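Local coordinates for protein transcriptional regulator, MarR/EmrR family (Clostridium acetobutylicum, PDB 3JW4) that probably binds DNA as a dimeric transcriptional regulator of the MarR family, with a winged helix-turn-helix domain in each subunit, at residues I140-K143 and V144-M148; I19-I22 and G23-K27. All coordinates share one frame; numbering follows the deposited sequence.

How the contacts relate
Both contacts are local, made along single helices at the dimer interface. Contact 1 lies in the C-terminal part of helix 131-146 and the residues that follow. Contact 2 lies inside helix 14-35, which continues on both sides of it. Their centres are about 17 Å apart and their nearest atoms about 6 Å, so the two do not touch within one subunit. Across the dimer they do meet. Both are partly buried: I140, L141 and V144 are buried in contact 1, and I19, I22 and L26 in contact 2, while R146 and M24 are exposed. In contact 1 a methyl lies over a guanidinium and a serine bonds back to a carbonyl. Contact 2 has a lysine running past a serine.

Contact 1 of 2, residues I140-K143 and V144-M148; sequences ILIK and VNRSM
I142 and R146, one turn apart, run alongside each other in the same direction. The methyl CG2 of I142 sits over one face of the R146 guanidinium, 3.4 Å above its plane and off-centre, nearer the edge of the group. The nearest approach is I142 CG2 to R146 NH1, 3.5 Å. R146 reaches this place because its chain bends at chi2 (-144°) and again at chi3, which folds the flat group back along the helix. Its CG also rests 3.2 Å from I142 O.

On another side of the helix I140 and V144 make a lighter apolar contact. Their side chains cross obliquely, with CG2 of I140 4.2 Å from CG2 of V144. The same V144 methyl lies close to I140 O.

Four backbone hydrogen bonds of the i to i+4 kind join the two segments. V144 N to I140 O is 2.8 Å, and S147 N to K143 O, at the end of the series, is 3.0 Å and the most bent, at 137°. S147 OG donates a hydrogen bond to V144 O (2.7 Å). The first torsion of S147 turns OG back along the helix to this oxygen, three residues earlier.

This turn is the C-terminal part of helix 131-146, which packs in the dimer interface, as is usual for terminal helices of MarR proteins. K143 NZ forms a salt bridge with E133 of the second subunit. N145 OD1 accepts hydrogen bonds from S21 and K25 of that subunit, on helix 14-35, and V144 packs on its I22.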
loop_
_atom_site.group_PDB
_atom_site.type_symbol
_atom_site.label_atom_id
_atom_site.label_comp_id
_atom_site.label_asym_id
_atom_site.label_seq_id
_atom_site.Cartn_x
_atom_site.Cartn_y
_atom_site.Cartn_z
ATOM N N ILE B 140 -0.300 11.155 -17.216
ATOM C CA ILE B 140 -1.570 10.737 -16.689
ATOM C C ILE B 140 -1.494 10.397 -15.188
ATOM O O ILE B 140 -2.358 10.798 -14.414
ATOM C CB ILE B 140 -2.107 9.528 -17.518
ATOM C CG1 ILE B 140 -2.455 9.988 -18.953
ATOM C CG2 ILE B 140 -3.323 8.899 -16.858
ATOM C CD1 ILE B 140 -2.810 8.834 -19.923
ATOM N N LEU B 141 -0.478 9.652 -14.780
ATOM C CA LEU B 141 -0.374 9.265 -13.380
ATOM C C LEU B 141 -0.168 10.503 -12.480
ATOM O O LEU B 141 -0.678 10.554 -11.365
ATOM C CB LEU B 141 0.733 8.235 -13.145
ATOM C CG LEU B 141 0.581 6.814 -13.716
ATOM C CD1 LEU B 141 1.896 6.056 -13.481
ATOM C CD2 LEU B 141 -0.569 6.103 -13.143
ATOM N N ILE B 142 0.557 11.496 -12.965
ATOM C CA ILE B 142 0.697 12.737 -12.214
ATOM C C ILE B 142 -0.696 13.355 -12.024
ATOM O O ILE B 142 -1.044 13.746 -10.908
ATOM C CB ILE B 142 1.655 13.702 -12.891
ATOM C CG1 ILE B 142 3.094 13.185 -12.828
ATOM C CG2 ILE B 142 1.652 15.087 -12.196
ATOM C CD1 ILE B 142 4.033 13.996 -13.758
ATOM N N LYS B 143 -1.504 13.393 -13.088
ATOM C CA LYS B 143 -2.825 13.979 -12.995
ATOM C C LYS B 143 -3.734 13.210 -12.055
ATOM O O LYS B 143 -4.441 13.827 -11.241
ATOM C CB LYS B 143 -3.488 14.097 -14.376
ATOM C CG LYS B 143 -2.832 15.114 -15.282
ATOM C CD LYS B 143 -3.548 15.197 -16.608
ATOM C CE LYS B 143 -2.863 16.183 -17.538
ATOM N NZ LYS B 143 -3.692 16.386 -18.778
ATOM N N VAL B 144 -3.710 11.877 -12.149
ATOM C CA VAL B 144 -4.558 11.049 -11.307
ATOM C C VAL B 144 -4.187 11.258 -9.830
ATOM O O VAL B 144 -5.044 11.460 -8.984
ATOM C CB VAL B 144 -4.417 9.553 -11.640
ATOM C CG1 VAL B 144 -5.083 8.704 -10.551
ATOM C CG2 VAL B 144 -4.930 9.267 -13.044
ATOM N N ASN B 145 -2.903 11.175 -9.534
ATOM C CA ASN B 145 -2.418 11.336 -8.170
ATOM C C ASN B 145 -2.776 12.734 -7.616
ATOM O O ASN B 145 -3.212 12.842 -6.481
ATOM C CB ASN B 145 -0.925 11.078 -8.115
ATOM C CG ASN B 145 -0.378 11.116 -6.701
ATOM O OD1 ASN B 145 -0.851 10.390 -5.817
ATOM N ND2 ASN B 145 0.620 11.979 -6.476
ATOM N N ARG B 146 -2.656 13.782 -8.430
ATOM C CA ARG B 146 -3.040 15.139 -8.010
ATOM C C ARG B 146 -4.510 15.229 -7.660
ATOM O O ARG B 146 -4.885 15.929 -6.736
ATOM C CB ARG B 146 -2.817 16.167 -9.118
ATOM C CG ARG B 146 -1.394 16.554 -9.395
ATOM C CD ARG B 146 -1.320 18.062 -9.774
ATOM N NE ARG B 146 -0.293 18.372 -10.774
ATOM C CZ ARG B 146 1.024 18.205 -10.613
ATOM N NH1 ARG B 146 1.852 18.537 -11.604
ATOM N NH2 ARG B 146 1.536 17.705 -9.482
ATOM N N SER B 147 -5.341 14.537 -8.431
ATOM C CA SER B 147 -6.800 14.697 -8.366
ATOM C C SER B 147 -7.427 13.986 -7.173
ATOM O O SER B 147 -8.628 14.096 -6.958
ATOM C CB SER B 147 -7.441 14.132 -9.633
ATOM O OG SER B 147 -7.361 12.705 -9.629
HETATM N N MSE B 148 -6.644 13.215 -6.424
HETATM C CA MSE B 148 -7.188 12.539 -5.251
HETATM C C MSE B 148 -6.274 12.710 -4.055
HETATM O O MSE B 148 -6.715 12.486 -2.936
HETATM C CB MSE B 148 -7.443 11.048 -5.536
HETATM C CG MSE B 148 -6.282 10.302 -6.168
HETATM SE SE MSE B 148 -6.738 8.521 -6.898
HETATM C CE MSE B 148 -8.554 8.882 -7.503
#

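Contact 2 of 2, residues I19-I22 and G23-K27; sequences IRSI and GMKLK
The backbone of I19-I22 and G23-K27 is regular alpha helix, with i to i+4 hydrogen bonds from G23 N to I19 O (2.9 Å) through L26 N to I22 O (2.9 Å). I22 and L26 follow one another on the buried side, their side chains leaving the helix in much the same direction. CG2 of I22 meets CD1 of L26 at 4.2 Å, and L26 CG sits 3.3 Å from I22 O. K25 runs alongside S21 on another side. S21 OG is anti to its own backbone N (chi1 -179°), which turns it toward the K25 chain. That chain is extended beyond CG and brings CE to 3.7 Å from S21 OG, a van der Waals approach.

Helix 14-35 belongs to the all-helical dimerisation region of the MarR fold, beside the winged helix-turn-helix. The polar ends of S21 and K25 are both held by the second subunit, N145 among their partners, and K25 NZ also makes a salt bridge there to the C-terminal carboxylate, OXT of M148. I19 packs on L141 of the second subunit, while L26 touches V121, S124 and I125 of helix 105-126 in its own chain, and M148 of the second subunit.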
loop_
_atom_site.group_PDB
_atom_site.type_symbol
_atom_site.label_atom_id
_atom_site.label_comp_id
_atom_site.label_asym_id
_atom_site.label_seq_id
_atom_site.Cartn_x
_atom_site.Cartn_y
_atom_site.Cartn_z
ATOM N N ILE B 19 -3.831 -0.986 -10.979
ATOM C CA ILE B 19 -2.974 -0.187 -10.141
ATOM C C ILE B 19 -2.510 -0.991 -8.911
ATOM O O ILE B 19 -1.312 -0.992 -8.584
ATOM C CB ILE B 19 -3.644 1.145 -9.720
ATOM C CG1 ILE B 19 -3.754 2.079 -10.927
ATOM C CG2 ILE B 19 -2.823 1.833 -8.623
ATOM C CD1 ILE B 19 -4.862 3.188 -10.823
ATOM N N ARG B 20 -3.413 -1.729 -8.267
ATOM C CA ARG B 20 -3.012 -2.516 -7.065
ATOM C C ARG B 20 -2.171 -3.741 -7.430
ATOM O O ARG B 20 -1.283 -4.122 -6.701
ATOM C CB ARG B 20 -4.240 -3.022 -6.311
ATOM C CG ARG B 20 -5.142 -1.936 -5.786
ATOM C CD ARG B 20 -6.464 -2.538 -5.304
ATOM N NE ARG B 20 -6.631 -2.429 -3.855
ATOM C CZ ARG B 20 -7.647 -1.804 -3.250
ATOM N NH1 ARG B 20 -8.629 -1.216 -3.953
ATOM N NH2 ARG B 20 -7.698 -1.780 -1.922
ATOM N N SER B 21 -2.515 -4.389 -8.538
ATOM C CA SER B 21 -1.787 -5.550 -9.041
ATOM C C SER B 21 -0.344 -5.179 -9.377
ATOM O O SER B 21 0.596 -5.855 -8.929
ATOM C CB SER B 21 -2.472 -6.079 -10.281
ATOM O OG SER B 21 -1.831 -7.200 -10.783
ATOM N N ILE B 22 -0.178 -4.091 -10.126
ATOM C CA ILE B 22 1.150 -3.568 -10.441
ATOM C C ILE B 22 1.897 -3.171 -9.149
ATOM O O ILE B 22 3.044 -3.623 -8.899
ATOM C CB ILE B 22 1.067 -2.399 -11.434
ATOM C CG1 ILE B 22 0.623 -2.880 -12.823
ATOM C CG2 ILE B 22 2.414 -1.749 -11.614
ATOM C CD1 ILE B 22 0.057 -1.751 -13.680
ATOM N N GLY B 23 1.251 -2.381 -8.299
ATOM C CA GLY B 23 1.807 -2.059 -6.962
ATOM C C GLY B 23 2.304 -3.231 -6.137
ATOM O O GLY B 23 3.408 -3.195 -5.547
HETATM N N MSE B 24 1.452 -4.252 -6.035
HETATM C CA MSE B 24 1.765 -5.425 -5.236
HETATM C C MSE B 24 2.918 -6.203 -5.904
HETATM O O MSE B 24 3.793 -6.736 -5.197
HETATM C CB MSE B 24 0.508 -6.303 -4.990
HETATM C CG MSE B 24 -0.525 -5.698 -3.975
HETATM SE SE MSE B 24 -2.110 -6.820 -3.463
HETATM C CE MSE B 24 -3.250 -5.424 -2.693
ATOM N N LYS B 25 2.945 -6.255 -7.239
ATOM C CA LYS B 25 4.048 -6.920 -7.954
ATOM C C LYS B 25 5.384 -6.182 -7.748
ATOM O O LYS B 25 6.436 -6.822 -7.584
ATOM C CB LYS B 25 3.760 -7.042 -9.453
ATOM C CG LYS B 25 2.766 -8.119 -9.809
ATOM C CD LYS B 25 2.360 -8.075 -11.288
ATOM C CE LYS B 25 1.270 -9.091 -11.582
ATOM N NZ LYS B 25 0.851 -9.087 -12.989
ATOM N N LEU B 26 5.361 -4.854 -7.783
ATOM C CA LEU B 26 6.585 -4.075 -7.557
ATOM C C LEU B 26 7.091 -4.295 -6.124
ATOM O O LEU B 26 8.276 -4.573 -5.906
ATOM C CB LEU B 26 6.350 -2.586 -7.770
ATOM C CG LEU B 26 5.928 -2.132 -9.175
ATOM C CD1 LEU B 26 5.613 -0.672 -9.188
ATOM C CD2 LEU B 26 6.993 -2.456 -10.206
ATOM N N LYS B 27 6.181 -4.184 -5.164
ATOM C CA LYS B 27 6.517 -4.336 -3.772
ATOM C C LYS B 27 7.037 -5.725 -3.441
ATOM O O LYS B 27 7.911 -5.854 -2.602
ATOM C CB LYS B 27 5.323 -4.025 -2.870
ATOM C CG LYS B 27 5.734 -3.781 -1.413
ATOM C CD LYS B 27 4.583 -3.999 -0.437
ATOM C CE LYS B 27 5.001 -3.604 0.999
ATOM N NZ LYS B 27 4.408 -4.534 2.010
#